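PDB 3MR7: Adenylate/guanylate cyclase/hydrolase, alpha/beta fold family from Ruegeria pomeroyi, which probably makes cyclic AMP from ATP through the adenylate/guanylate cyclase catalytic domain held in this chain, one part of a longer protein. Local coordinates for residues I10-A16 with I94-I100; L40-I45 with C73-I77; G130-D136 with R166-P172. All blocks are in the same frame, centred on the assembly; numbering follows the deposited sequence.

In the fold
From the N terminus, strand 4-15 is laid down first, then helix 27-47, strands 51-56 and 59-64, and helix 67-84. Interaction 2 closes the inner loop by joining the two helices. Strand 96-107 then returns beside strand 4-15, and interaction 1 closes a longer loop within which interaction 2 is nested. Their centres lie 11 Å apart, and A74 of the second helix packs on L11, I98 and I100 of the sheet. Interaction 3 follows in series: strand 132-135 pairs in parallel with strand 96-107, with I98 O probably accepting from C133 N, and strand 161-170 adds beyond it. I132 and W170 reach back to helix 67-84 through A74 and L75.

Interaction 1: I10-A16 with I94-I100; sequences ILAADMA and IQYRIGI
Two extended segments, 10-16 and 94-100, run antiparallel with strand axes 4.6 Å apart at 163°. L11-I100, A13-I98 and M15-Y96 are non-hydrogen-bonded pairs (CA-CA 4.3-4.5 Å); A12-G99 (CA-CA 5.1 Å) and D14-R97 (CA-CA 5.5 Å) are hydrogen-bonded pairs. A12 N gives to G99 O and G99 N to A12 O, both 2.8 Å; D14 N to R97 O spans 3.2 Å, R97 N to D14 O 2.9 Å, and A16 N to Q95 O 2.7 Å. Outward peptides are engaged too: L11 and A13 bond to A62 and M60, Y96 and I98 to G130 and C133. D14 (chi1 t) turns OD1 to M15 N, 2.8 Å, and to S19 of the second subunit; its OD2 makes a long salt bridge, 3.8 Å, with NH2 of R97, whose NE pairs with E124. On the face of L11, A13 and I98, under helices 27-47 and 67-84, L11 CD1 meets I98 CG2 at 3.6 Å. This β1-β4 pairing is typical of the ferredoxin-like βαββαβ core of class III nucleotidyl cyclases.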
ATOM      1  N   ILE A  10     -16.595   9.608   1.757  1.00 51.51           N
ATOM      2  CA  ILE A  10     -15.411   9.689   0.933  1.00 54.36           C
ATOM      3  C   ILE A  10     -14.970   8.285   0.525  1.00 58.56           C
ATOM      4  O   ILE A  10     -15.011   7.351   1.328  1.00 56.96           O
ATOM      5  CB  ILE A  10     -14.271  10.366   1.689  1.00 49.23           C
ATOM      6  CG1 ILE A  10     -14.652  11.790   2.016  1.00 48.50           C
ATOM      7  CG2 ILE A  10     -13.015  10.383   0.869  1.00 47.56           C
ATOM      8  CD1 ILE A  10     -15.468  11.895   3.210  1.00 43.56           C
ATOM      9  N   LEU A  11     -14.539   8.172  -0.730  1.00 51.99           N
ATOM     10  CA  LEU A  11     -14.071   6.941  -1.338  1.00 48.23           C
ATOM     11  C   LEU A  11     -12.700   7.205  -1.965  1.00 47.39           C
ATOM     12  O   LEU A  11     -12.569   8.093  -2.789  1.00 47.60           O
ATOM     13  CB  LEU A  11     -15.096   6.466  -2.373  1.00 43.78           C
ATOM     14  CG  LEU A  11     -14.772   5.618  -3.612  1.00 50.96           C
ATOM     15  CD1 LEU A  11     -13.345   5.073  -3.704  1.00 45.85           C
ATOM     16  CD2 LEU A  11     -15.780   4.503  -3.742  1.00 45.83           C
ATOM     17  N   ALA A  12     -11.680   6.458  -1.536  1.00 44.34           N
ATOM     18  CA  ALA A  12     -10.352   6.527  -2.145  1.00 47.55           C
ATOM     19  C   ALA A  12     -10.047   5.220  -2.862  1.00 42.19           C
ATOM     20  O   ALA A  12     -10.378   4.143  -2.366  1.00 49.64           O
ATOM     21  CB  ALA A  12      -9.268   6.828  -1.087  1.00 42.71           C
ATOM     22  N   ALA A  13      -9.390   5.319  -4.012  1.00 40.97           N
ATOM     23  CA  ALA A  13      -8.980   4.155  -4.806  1.00 40.84           C
ATOM     24  C   ALA A  13      -7.622   4.320  -5.493  1.00 44.85           C
ATOM     25  O   ALA A  13      -7.274   5.409  -5.926  1.00 49.08           O
ATOM     26  CB  ALA A  13     -10.060   3.810  -5.840  1.00 31.77           C
ATOM     27  N   ASP A  14      -6.879   3.225  -5.605  1.00 49.12           N
ATOM     28  CA  ASP A  14      -5.573   3.207  -6.275  1.00 46.83           C
ATOM     29  C   ASP A  14      -5.438   1.866  -6.981  1.00 41.65           C
ATOM     30  O   ASP A  14      -6.237   0.967  -6.779  1.00 48.80           O
ATOM     31  CB  ASP A  14      -4.450   3.341  -5.248  1.00 49.78           C
ATOM     32  CG  ASP A  14      -3.147   3.934  -5.821  1.00 60.79           C
ATOM     33  OD1 ASP A  14      -2.930   4.021  -7.072  1.00 46.07           O
ATOM     34  OD2 ASP A  14      -2.314   4.306  -4.958  1.00 64.04           O
HETATM   35  N   MSE A  15      -4.427   1.734  -7.818  1.00 39.08           N
HETATM   36  CA  MSE A  15      -4.223   0.503  -8.536  1.00 43.23           C
HETATM   37  C   MSE A  15      -3.149  -0.283  -7.831  1.00 45.65           C
HETATM   38  O   MSE A  15      -2.097   0.265  -7.491  1.00 50.65           O
HETATM   39  CB  MSE A  15      -3.747   0.774  -9.947  1.00 46.14           C
HETATM   40  CG  MSE A  15      -3.725  -0.504 -10.776  1.00 49.76           C
HETATM   41 SE   MSE A  15      -2.773  -0.347 -12.475  0.85 61.41          SE
HETATM   42  CE  MSE A  15      -3.020  -2.142 -13.150  1.00 65.04           C
ATOM     43  N   ALA A  16      -3.401  -1.565  -7.613  1.00 38.78           N
ATOM     44  CA  ALA A  16      -2.420  -2.407  -6.946  1.00 42.24           C
ATOM     45  C   ALA A  16      -1.393  -2.834  -7.965  1.00 53.45           C
ATOM     46  O   ALA A  16      -1.656  -2.786  -9.171  1.00 68.28           O
ATOM     47  CB  ALA A  16      -3.090  -3.625  -6.385  1.00 33.26           C
ATOM     48  N   ILE A  94      -5.093  -6.743 -13.272  1.00 57.19           N
ATOM     49  CA  ILE A  94      -5.157  -5.396 -12.737  1.00 57.16           C
ATOM     50  C   ILE A  94      -6.124  -5.467 -11.579  1.00 52.91           C
ATOM     51  O   ILE A  94      -7.201  -6.018 -11.715  1.00 62.91           O
ATOM     52  CB  ILE A  94      -5.703  -4.396 -13.788  1.00 52.40           C
ATOM     53  CG1 ILE A  94      -4.729  -4.277 -14.956  1.00 57.83           C
ATOM     54  CG2 ILE A  94      -5.992  -3.035 -13.165  1.00 40.40           C
ATOM     55  CD1 ILE A  94      -4.925  -3.038 -15.822  1.00 64.10           C
ATOM     56  N   GLN A  95      -5.750  -4.946 -10.428  1.00 47.78           N
ATOM     57  CA  GLN A  95      -6.723  -4.854  -9.354  1.00 48.57           C
ATOM     58  C   GLN A  95      -6.658  -3.524  -8.671  1.00 45.97           C
ATOM     59  O   GLN A  95      -5.570  -2.999  -8.419  1.00 42.64           O
ATOM     60  CB  GLN A  95      -6.489  -5.917  -8.304  1.00 42.20           C
ATOM     61  CG  GLN A  95      -6.642  -7.318  -8.771  1.00 43.79           C
ATOM     62  CD  GLN A  95      -6.201  -8.306  -7.687  1.00 50.24           C
ATOM     63  OE1 GLN A  95      -5.021  -8.367  -7.318  1.00 54.90           O
ATOM     64  NE2 GLN A  95      -7.149  -9.053  -7.155  1.00 42.72           N
ATOM     65  N   TYR A  96      -7.821  -2.993  -8.337  1.00 38.86           N
ATOM     66  CA  TYR A  96      -7.853  -1.780  -7.544  1.00 40.27           C
ATOM     67  C   TYR A  96      -7.902  -2.068  -6.025  1.00 45.47           C
ATOM     68  O   TYR A  96      -8.241  -3.177  -5.613  1.00 47.39           O
ATOM     69  CB  TYR A  96      -9.011  -0.927  -8.007  1.00 33.68           C
ATOM     70  CG  TYR A  96      -8.841  -0.441  -9.429  1.00 41.72           C
ATOM     71  CD1 TYR A  96      -7.938   0.567  -9.737  1.00 53.12           C
ATOM     72  CD2 TYR A  96      -9.586  -0.984 -10.459  1.00 41.69           C
ATOM     73  CE1 TYR A  96      -7.788   1.013 -11.034  1.00 52.19           C
ATOM     74  CE2 TYR A  96      -9.447  -0.561 -11.736  1.00 43.70           C
ATOM     75  CZ  TYR A  96      -8.555   0.440 -12.038  1.00 51.47           C
ATOM     76  OH  TYR A  96      -8.428   0.853 -13.355  1.00 54.17           O
ATOM     77  N   ARG A  97      -7.503  -1.093  -5.206  1.00 46.94           N
ATOM     78  CA  ARG A  97      -7.750  -1.120  -3.750  1.00 47.95           C
ATOM     79  C   ARG A  97      -8.753  -0.012  -3.470  1.00 54.25           C
ATOM     80  O   ARG A  97      -8.726   1.017  -4.142  1.00 56.90           O
ATOM     81  CB  ARG A  97      -6.459  -0.860  -2.953  1.00 38.95           C
ATOM     82  CG  ARG A  97      -5.473  -2.022  -2.925  1.00 40.89           C
ATOM     83  CD  ARG A  97      -4.428  -1.745  -1.914  1.00 46.09           C
ATOM     84  NE  ARG A  97      -3.877  -0.438  -2.192  1.00 56.67           N
ATOM     85  CZ  ARG A  97      -2.760  -0.251  -2.873  1.00 56.58           C
ATOM     86  NH1 ARG A  97      -2.075  -1.303  -3.287  1.00 52.58           N
ATOM     87  NH2 ARG A  97      -2.329   0.977  -3.141  1.00 46.15           N
ATOM     88  N   ILE A  98      -9.652  -0.196  -2.511  1.00 46.23           N
ATOM     89  CA  ILE A  98     -10.613   0.869  -2.230  1.00 43.53           C
ATOM     90  C   ILE A  98     -10.865   1.031  -0.767  1.00 45.42           C
ATOM     91  O   ILE A  98     -11.029   0.057  -0.061  1.00 52.04           O
ATOM     92  CB  ILE A  98     -11.952   0.649  -2.933  1.00 48.62           C
ATOM     93  CG1 ILE A  98     -11.753   0.655  -4.452  1.00 44.08           C
ATOM     94  CG2 ILE A  98     -12.947   1.722  -2.515  1.00 51.62           C
ATOM     95  CD1 ILE A  98     -12.916   0.116  -5.233  1.00 37.65           C
ATOM     96  N   GLY A  99     -10.849   2.280  -0.321  1.00 46.71           N
ATOM     97  CA  GLY A  99     -11.214   2.649   1.036  1.00 47.16           C
ATOM     98  C   GLY A  99     -12.389   3.620   1.045  1.00 49.80           C
ATOM     99  O   GLY A  99     -12.585   4.424   0.145  1.00 51.81           O
ATOM    100  N   ILE A 100     -13.205   3.533   2.071  1.00 54.57           N
ATOM    101  CA  ILE A 100     -14.372   4.389   2.169  1.00 53.13           C
ATOM    102  C   ILE A 100     -14.498   4.793   3.614  1.00 42.35           C
ATOM    103  O   ILE A 100     -14.330   3.965   4.473  1.00 43.08           O
ATOM    104  CB  ILE A 100     -15.631   3.633   1.775  1.00 56.98           C
ATOM    105  CG1 ILE A 100     -15.510   3.170   0.333  1.00 48.13           C
ATOM    106  CG2 ILE A 100     -16.839   4.525   1.942  1.00 64.67           C
ATOM    107  CD1 ILE A 100     -16.682   2.418  -0.140  1.00 47.81           C
TER

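Interaction 2: L40-I45 with C73-I77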
ATOM      1  N   LEU A  40     -15.701   1.580 -16.617  1.00 45.34           N
ATOM      2  CA  LEU A  40     -16.197   0.831 -15.464  1.00 45.72           C
ATOM      3  C   LEU A  40     -16.326   1.741 -14.270  1.00 50.55           C
ATOM      4  O   LEU A  40     -17.425   1.952 -13.758  1.00 53.95           O
ATOM      5  CB  LEU A  40     -15.232  -0.282 -15.147  1.00 58.79           C
ATOM      6  CG  LEU A  40     -15.746  -1.601 -14.613  1.00 82.80           C
ATOM      7  CD1 LEU A  40     -14.770  -2.672 -15.071  1.00 94.29           C
ATOM      8  CD2 LEU A  40     -15.863  -1.581 -13.093  1.00 85.20           C
ATOM      9  N   ILE A  41     -15.202   2.310 -13.852  1.00 48.37           N
ATOM     10  CA  ILE A  41     -15.174   3.228 -12.720  1.00 56.38           C
ATOM     11  C   ILE A  41     -15.951   4.534 -12.906  1.00 61.73           C
ATOM     12  O   ILE A  41     -16.965   4.772 -12.251  1.00 67.66           O
ATOM     13  CB  ILE A  41     -13.770   3.623 -12.434  1.00 57.46           C
ATOM     14  CG1 ILE A  41     -12.987   2.399 -12.003  1.00 54.65           C
ATOM     15  CG2 ILE A  41     -13.751   4.703 -11.382  1.00 57.05           C
ATOM     16  CD1 ILE A  41     -11.519   2.697 -11.763  1.00 55.58           C
ATOM     17  N   ASP A  42     -15.459   5.389 -13.786  1.00 56.55           N
ATOM     18  CA  ASP A  42     -16.090   6.687 -13.991  1.00 60.90           C
ATOM     19  C   ASP A  42     -17.606   6.601 -14.151  1.00 60.97           C
ATOM     20  O   ASP A  42     -18.319   7.411 -13.592  1.00 59.84           O
ATOM     21  CB  ASP A  42     -15.434   7.459 -15.137  1.00 57.08           C
ATOM     22  CG  ASP A  42     -14.071   8.036 -14.754  1.00 68.24           C
ATOM     23  OD1 ASP A  42     -13.647   7.834 -13.598  1.00 65.48           O
ATOM     24  OD2 ASP A  42     -13.423   8.702 -15.601  1.00 77.81           O
ATOM     25  N   PRO A  43     -18.103   5.622 -14.915  1.00 70.64           N
ATOM     26  CA  PRO A  43     -19.552   5.374 -15.000  1.00 68.74           C
ATOM     27  C   PRO A  43     -20.246   4.965 -13.689  1.00 66.89           C
ATOM     28  O   PRO A  43     -21.265   5.560 -13.351  1.00 71.17           O
ATOM     29  CB  PRO A  43     -19.625   4.251 -16.029  1.00 56.88           C
ATOM     30  CG  PRO A  43     -18.543   4.617 -16.959  1.00 55.68           C
ATOM     31  CD  PRO A  43     -17.404   4.968 -16.033  1.00 65.40           C
ATOM     32  N   ALA A  44     -19.717   3.980 -12.973  1.00 54.09           N
ATOM     33  CA  ALA A  44     -20.335   3.508 -11.739  1.00 54.63           C
ATOM     34  C   ALA A  44     -20.464   4.643 -10.736  1.00 57.92           C
ATOM     35  O   ALA A  44     -21.434   4.721  -9.982  1.00 68.64           O
ATOM     36  CB  ALA A  44     -19.511   2.313 -11.119  1.00 35.35           C
ATOM     37  N   ILE A  45     -19.461   5.507 -10.720  1.00 50.69           N
ATOM     38  CA  ILE A  45     -19.422   6.625  -9.793  1.00 52.18           C
ATOM     39  C   ILE A  45     -20.499   7.652 -10.120  1.00 61.08           C
ATOM     40  O   ILE A  45     -21.218   8.103  -9.236  1.00 70.73           O
ATOM     41  CB  ILE A  45     -18.067   7.337  -9.831  1.00 45.94           C
ATOM     42  CG1 ILE A  45     -16.994   6.516  -9.096  1.00 48.03           C
ATOM     43  CG2 ILE A  45     -18.201   8.703  -9.236  1.00 25.96           C
ATOM     44  CD1 ILE A  45     -15.625   7.177  -8.998  1.00 40.48           C
ATOM     45  N   CYS A  73     -21.211   1.465  -5.121  1.00 46.97           N
ATOM     46  CA  CYS A  73     -20.358   1.867  -6.215  1.00 54.53           C
ATOM     47  C   CYS A  73     -19.062   1.046  -6.198  1.00 50.97           C
ATOM     48  O   CYS A  73     -18.665   0.491  -7.225  1.00 49.42           O
ATOM     49  CB  CYS A  73     -20.106   3.365  -6.137  1.00 53.87           C
ATOM     50  SG  CYS A  73     -18.981   4.020  -7.322  1.00 59.41           S
ATOM     51  N   ALA A  74     -18.424   0.943  -5.035  1.00 47.52           N
ATOM     52  CA  ALA A  74     -17.194   0.135  -4.887  1.00 53.25           C
ATOM     53  C   ALA A  74     -17.441  -1.355  -5.124  1.00 51.63           C
ATOM     54  O   ALA A  74     -16.615  -2.065  -5.689  1.00 62.45           O
ATOM     55  CB  ALA A  74     -16.550   0.346  -3.488  1.00 41.42           C
ATOM     56  N   LEU A  75     -18.568  -1.841  -4.647  1.00 41.84           N
ATOM     57  CA  LEU A  75     -18.871  -3.228  -4.844  1.00 47.71           C
ATOM     58  C   LEU A  75     -19.092  -3.489  -6.340  1.00 50.35           C
ATOM     59  O   LEU A  75     -18.680  -4.519  -6.849  1.00 48.50           O
ATOM     60  CB  LEU A  75     -20.085  -3.598  -4.008  1.00 42.68           C
ATOM     61  CG  LEU A  75     -19.758  -3.862  -2.544  1.00 46.73           C
ATOM     62  CD1 LEU A  75     -21.037  -3.970  -1.756  1.00 45.15           C
ATOM     63  CD2 LEU A  75     -18.950  -5.142  -2.403  1.00 55.15           C
ATOM     64  N   GLU A  76     -19.726  -2.534  -7.025  1.00 49.86           N
ATOM     65  CA  GLU A  76     -20.023  -2.621  -8.455  1.00 44.63           C
ATOM     66  C   GLU A  76     -18.744  -2.721  -9.250  1.00 53.48           C
ATOM     67  O   GLU A  76     -18.581  -3.600 -10.110  1.00 59.90           O
ATOM     68  CB  GLU A  76     -20.788  -1.388  -8.920  1.00 45.27           C
ATOM     69  CG  GLU A  76     -21.376  -1.516 -10.320  1.00 62.49           C
ATOM     70  CD  GLU A  76     -21.985  -0.202 -10.872  1.00117.33           C
ATOM     71  OE1 GLU A  76     -22.414   0.667 -10.069  1.00120.87           O
ATOM     72  OE2 GLU A  76     -22.040  -0.046 -12.120  1.00108.44           O
ATOM     73  N   ILE A  77     -17.845  -1.791  -8.956  1.00 44.26           N
ATOM     74  CA  ILE A  77     -16.508  -1.793  -9.505  1.00 46.19           C
ATOM     75  C   ILE A  77     -15.687  -3.073  -9.241  1.00 53.04           C
ATOM     76  O   ILE A  77     -15.204  -3.692 -10.177  1.00 58.55           O
ATOM     77  CB  ILE A  77     -15.741  -0.584  -8.976  1.00 44.24           C
ATOM     78  CG1 ILE A  77     -16.450   0.691  -9.421  1.00 40.16           C
ATOM     79  CG2 ILE A  77     -14.280  -0.611  -9.465  1.00 41.54           C
ATOM     80  CD1 ILE A  77     -15.777   1.955  -8.960  1.00 34.18           C
TER
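In the ferredoxin-like βαββαβ core of the cyclase domain, helices 27-47 and 67-84 lie side by side on one face of the sheet, and residues 40-45 and 73-77 are where they pack. The segments run nearly antiparallel, at 151°, with axes 9.4 Å apart. CA-CA separations of 5.8 Å for A44-C73 and 6.1 Å for I41-I77 mark the tight places, the first made possible by the small side chain of A44.

The shapes are reciprocal. The methyl of A44 points toward the partner helix into a hollow edged by C73, E76 and I77: A44 CB lies 3.9 Å from I77 CG1 and 4.2 Å from C73 SG, while E76 OE1 comes within 3.5 Å of A44 CB at the solvent-exposed edge of the contact. In return, I77 is the bump that enters between L40, I41 and A44, with its CG2 4.1 Å from both L40 CD2 and I41 CG1. No hydrogen bond crosses, so apolar fit carries the contact.

P43 has no amide hydrogen to give to the preceding turn, and helix 27-47 is kinked there; the bonds A44 N to L40 O (3.2 Å) and I45 N to I41 O (3.0 Å) carry the turn past it. Toward the sheet, I41 reaches Y96, I45 reaches A62, and A74 rests on I98 and I100, so this helix pair is seated on the strands. The last hollow is filled by C73, whose t rotamer places SG 3.7 Å from A44 O, 3.6 Å from I45 CA and 3.7 Å from I45 CG1.

Interaction 3: G130-D136 with R166-P172; sequences GAICVSD and RVWQWVP
Strands 132-135 and 166-170 are antiparallel, their axes 4.7 Å apart at 150°, and continue the cyclase-domain sheet past strand 96-107, to which strand 132-135 is parallel. I132-W170 and V134-W168 are hydrogen-bonded pairs: I132 N to W170 O 3.1 Å, W170 N to I132 O 3.0 Å, V134 N to W168 O 2.8 Å and W168 N to V134 O 3.0 Å. C133-Q169 and S135-V167 are non-hydrogen-bonded pairs. S135 is the N-cap of helix 136-142, and D136 N makes a weak bond to R166 O, 2.9 Å.

Apolar contacts divide by face. With I132 and V134 lie W170 (chi1 t) and W168 (chi1 m): I132 CG1 is 3.7 Å from W170 CE3, and V134 CG2 4.0 Å from W168 CB. On the other face C133 CB meets V167 CG1 at 4.0 Å.

One polar side-chain bond joins the segments: W168 NE1 to D136 OD1, 2.7 Å, in the indole plane. The indole thus gives NE1 to the first turn of helix 136-142 and its ring to a stack with H139.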
ATOM      1  N   GLY A 130      -8.160  -5.708  -4.836  1.00 51.59           N
ATOM      2  CA  GLY A 130      -9.439  -6.208  -5.285  1.00 51.26           C
ATOM      3  C   GLY A 130     -10.546  -6.141  -4.256  1.00 40.86           C
ATOM      4  O   GLY A 130     -11.654  -6.507  -4.562  1.00 46.33           O
ATOM      5  N   ALA A 131     -10.235  -5.660  -3.058  1.00 32.97           N
ATOM      6  CA  ALA A 131     -11.151  -5.659  -1.950  1.00 38.61           C
ATOM      7  C   ALA A 131     -11.598  -4.246  -1.668  1.00 39.88           C
ATOM      8  O   ALA A 131     -11.263  -3.350  -2.398  1.00 42.33           O
ATOM      9  CB  ALA A 131     -10.467  -6.254  -0.714  1.00 40.21           C
ATOM     10  N   ILE A 132     -12.356  -4.068  -0.598  1.00 35.91           N
ATOM     11  CA  ILE A 132     -12.831  -2.775  -0.175  1.00 36.70           C
ATOM     12  C   ILE A 132     -12.703  -2.703   1.344  1.00 49.73           C
ATOM     13  O   ILE A 132     -13.208  -3.573   2.033  1.00 51.82           O
ATOM     14  CB  ILE A 132     -14.314  -2.621  -0.446  1.00 38.83           C
ATOM     15  CG1 ILE A 132     -14.652  -2.906  -1.895  1.00 43.52           C
ATOM     16  CG2 ILE A 132     -14.754  -1.236  -0.076  1.00 36.55           C
ATOM     17  CD1 ILE A 132     -16.120  -2.725  -2.190  1.00 46.98           C
ATOM     18  N   CYS A 133     -12.035  -1.679   1.874  1.00 52.91           N
ATOM     19  CA  CYS A 133     -11.963  -1.477   3.325  1.00 46.90           C
ATOM     20  C   CYS A 133     -12.789  -0.271   3.721  1.00 44.39           C
ATOM     21  O   CYS A 133     -12.676   0.781   3.108  1.00 46.40           O
ATOM     22  CB  CYS A 133     -10.523  -1.285   3.782  1.00 38.39           C
ATOM     23  SG  CYS A 133      -9.624  -2.810   3.963  1.00 50.59           S
ATOM     24  N   VAL A 134     -13.634  -0.426   4.727  1.00 37.56           N
ATOM     25  CA  VAL A 134     -14.479   0.685   5.174  1.00 36.90           C
ATOM     26  C   VAL A 134     -14.275   0.912   6.655  1.00 37.68           C
ATOM     27  O   VAL A 134     -13.990  -0.019   7.411  1.00 42.93           O
ATOM     28  CB  VAL A 134     -15.948   0.397   4.913  1.00 40.51           C
ATOM     29  CG1 VAL A 134     -16.073  -0.324   3.574  1.00 37.90           C
ATOM     30  CG2 VAL A 134     -16.541  -0.466   6.047  1.00 35.71           C
ATOM     31  N   SER A 135     -14.384   2.148   7.091  1.00 39.32           N
ATOM     32  CA  SER A 135     -14.212   2.385   8.504  1.00 45.64           C
ATOM     33  C   SER A 135     -15.429   1.785   9.201  1.00 50.50           C
ATOM     34  O   SER A 135     -16.425   1.434   8.549  1.00 42.57           O
ATOM     35  CB  SER A 135     -14.132   3.871   8.792  1.00 37.86           C
ATOM     36  OG  SER A 135     -15.401   4.464   8.555  1.00 45.65           O
ATOM     37  N   ASP A 136     -15.328   1.685  10.523  1.00 47.24           N
ATOM     38  CA  ASP A 136     -16.376   1.171  11.383  1.00 44.85           C
ATOM     39  C   ASP A 136     -17.623   2.030  11.305  1.00 48.04           C
ATOM     40  O   ASP A 136     -18.728   1.506  11.325  1.00 44.90           O
ATOM     41  CB  ASP A 136     -15.881   1.104  12.833  1.00 46.31           C
ATOM     42  CG  ASP A 136     -16.860   0.411  13.740  1.00 50.99           C
ATOM     43  OD1 ASP A 136     -17.278  -0.694  13.384  1.00 58.66           O
ATOM     44  OD2 ASP A 136     -17.218   0.957  14.798  1.00 56.11           O
ATOM     45  N   ARG A 166     -11.284   1.291  13.635  0.59 44.39           N
ATOM     46  CA  ARG A 166     -11.621  -0.107  13.436  0.59 44.18           C
ATOM     47  C   ARG A 166     -12.031  -0.267  11.975  0.59 44.34           C
ATOM     48  O   ARG A 166     -12.893   0.440  11.483  0.59 41.51           O
ATOM     49  CB  ARG A 166     -12.718  -0.564  14.413  0.59 41.29           C
ATOM     50  CG  ARG A 166     -13.257  -1.976  14.154  0.59 48.16           C
ATOM     51  CD  ARG A 166     -13.813  -2.689  15.432  0.59 60.59           C
ATOM     52  NE  ARG A 166     -12.820  -3.562  16.075  0.59 61.88           N
ATOM     53  CZ  ARG A 166     -12.185  -3.269  17.204  0.59 70.45           C
ATOM     54  NH1 ARG A 166     -12.456  -2.136  17.838  0.59 72.43           N
ATOM     55  NH2 ARG A 166     -11.288  -4.108  17.710  0.59 72.70           N
ATOM     56  N   VAL A 167     -11.380  -1.195  11.289  1.00 50.27           N
ATOM     57  CA  VAL A 167     -11.509  -1.346   9.857  1.00 51.64           C
ATOM     58  C   VAL A 167     -12.153  -2.679   9.477  1.00 53.01           C
ATOM     59  O   VAL A 167     -11.758  -3.750   9.954  1.00 45.36           O
ATOM     60  CB  VAL A 167     -10.107  -1.197   9.207  1.00 41.19           C
ATOM     61  CG1 VAL A 167     -10.117  -1.573   7.747  1.00 34.18           C
ATOM     62  CG2 VAL A 167      -9.597   0.237   9.410  1.00 37.55           C
ATOM     63  N   TRP A 168     -13.161  -2.597   8.619  1.00 47.94           N
ATOM     64  CA  TRP A 168     -13.864  -3.776   8.143  1.00 42.41           C
ATOM     65  C   TRP A 168     -13.525  -3.953   6.685  1.00 47.95           C
ATOM     66  O   TRP A 168     -13.384  -2.973   5.938  1.00 50.39           O
ATOM     67  CB  TRP A 168     -15.360  -3.571   8.280  1.00 41.23           C
ATOM     68  CG  TRP A 168     -15.780  -3.429   9.690  1.00 46.35           C
ATOM     69  CD1 TRP A 168     -15.663  -2.321  10.476  1.00 48.60           C
ATOM     70  CD2 TRP A 168     -16.383  -4.434  10.494  1.00 48.90           C
ATOM     71  NE1 TRP A 168     -16.155  -2.574  11.723  1.00 49.48           N
ATOM     72  CE2 TRP A 168     -16.603  -3.866  11.766  1.00 52.69           C
ATOM     73  CE3 TRP A 168     -16.776  -5.763  10.260  1.00 46.27           C
ATOM     74  CZ2 TRP A 168     -17.189  -4.587  12.814  1.00 54.25           C
ATOM     75  CZ3 TRP A 168     -17.356  -6.471  11.290  1.00 45.35           C
ATOM     76  CH2 TRP A 168     -17.553  -5.890  12.559  1.00 40.48           C
ATOM     77  N   GLN A 169     -13.412  -5.204   6.273  1.00 45.15           N
ATOM     78  CA  GLN A 169     -13.008  -5.513   4.913  1.00 39.94           C
ATOM     79  C   GLN A 169     -13.871  -6.550   4.232  1.00 43.93           C
ATOM     80  O   GLN A 169     -14.311  -7.528   4.825  1.00 53.00           O
ATOM     81  CB  GLN A 169     -11.557  -5.995   4.882  1.00 40.55           C
ATOM     82  CG  GLN A 169     -11.017  -6.228   3.481  1.00 41.17           C
ATOM     83  CD  GLN A 169      -9.585  -6.675   3.501  1.00 46.91           C
ATOM     84  OE1 GLN A 169      -9.288  -7.791   3.924  1.00 57.90           O
ATOM     85  NE2 GLN A 169      -8.677  -5.806   3.057  1.00 34.32           N
ATOM     86  N   TRP A 170     -14.076  -6.337   2.950  1.00 48.12           N
ATOM     87  CA  TRP A 170     -14.751  -7.294   2.126  1.00 48.18           C
ATOM     88  C   TRP A 170     -13.817  -7.688   1.008  1.00 52.59           C
ATOM     89  O   TRP A 170     -13.163  -6.842   0.395  1.00 50.75           O
ATOM     90  CB  TRP A 170     -15.992  -6.652   1.548  1.00 49.46           C
ATOM     91  CG  TRP A 170     -16.602  -7.443   0.463  1.00 60.19           C
ATOM     92  CD1 TRP A 170     -17.564  -8.407   0.578  1.00 63.44           C
ATOM     93  CD2 TRP A 170     -16.309  -7.333  -0.921  1.00 61.71           C
ATOM     94  NE1 TRP A 170     -17.880  -8.909  -0.656  1.00 58.52           N
ATOM     95  CE2 TRP A 170     -17.125  -8.263  -1.595  1.00 58.04           C
ATOM     96  CE3 TRP A 170     -15.446  -6.525  -1.662  1.00 54.65           C
ATOM     97  CZ2 TRP A 170     -17.094  -8.411  -2.958  1.00 47.68           C
ATOM     98  CZ3 TRP A 170     -15.410  -6.677  -2.992  1.00 44.33           C
ATOM     99  CH2 TRP A 170     -16.229  -7.613  -3.640  1.00 48.74           C
ATOM    100  N   VAL A 171     -13.725  -8.981   0.761  1.00 51.16           N
ATOM    101  CA  VAL A 171     -12.995  -9.465  -0.390  1.00 45.89           C
ATOM    102  C   VAL A 171     -13.955 -10.231  -1.236  1.00 45.64           C
ATOM    103  O   VAL A 171     -14.925 -10.777  -0.745  1.00 50.01           O
ATOM    104  CB  VAL A 171     -11.829 -10.399  -0.025  1.00 48.71           C
ATOM    105  CG1 VAL A 171     -10.987  -9.787   1.066  1.00 45.42           C
ATOM    106  CG2 VAL A 171     -12.347 -11.762   0.387  1.00 55.57           C
ATOM    107  N   PRO A 172     -13.695 -10.258  -2.533  1.00 56.36           N
ATOM    108  CA  PRO A 172     -14.569 -11.014  -3.425  1.00 58.46           C
ATOM    109  C   PRO A 172     -14.533 -12.487  -3.092  1.00 66.86           C
ATOM    110  O   PRO A 172     -13.589 -12.955  -2.433  1.00 74.97           O
ATOM    111  CB  PRO A 172     -13.982 -10.755  -4.806  1.00 43.69           C
ATOM    112  CG  PRO A 172     -12.687 -10.042  -4.560  1.00 54.11           C
ATOM    113  CD  PRO A 172     -12.744  -9.402  -3.249  1.00 47.39           C
TER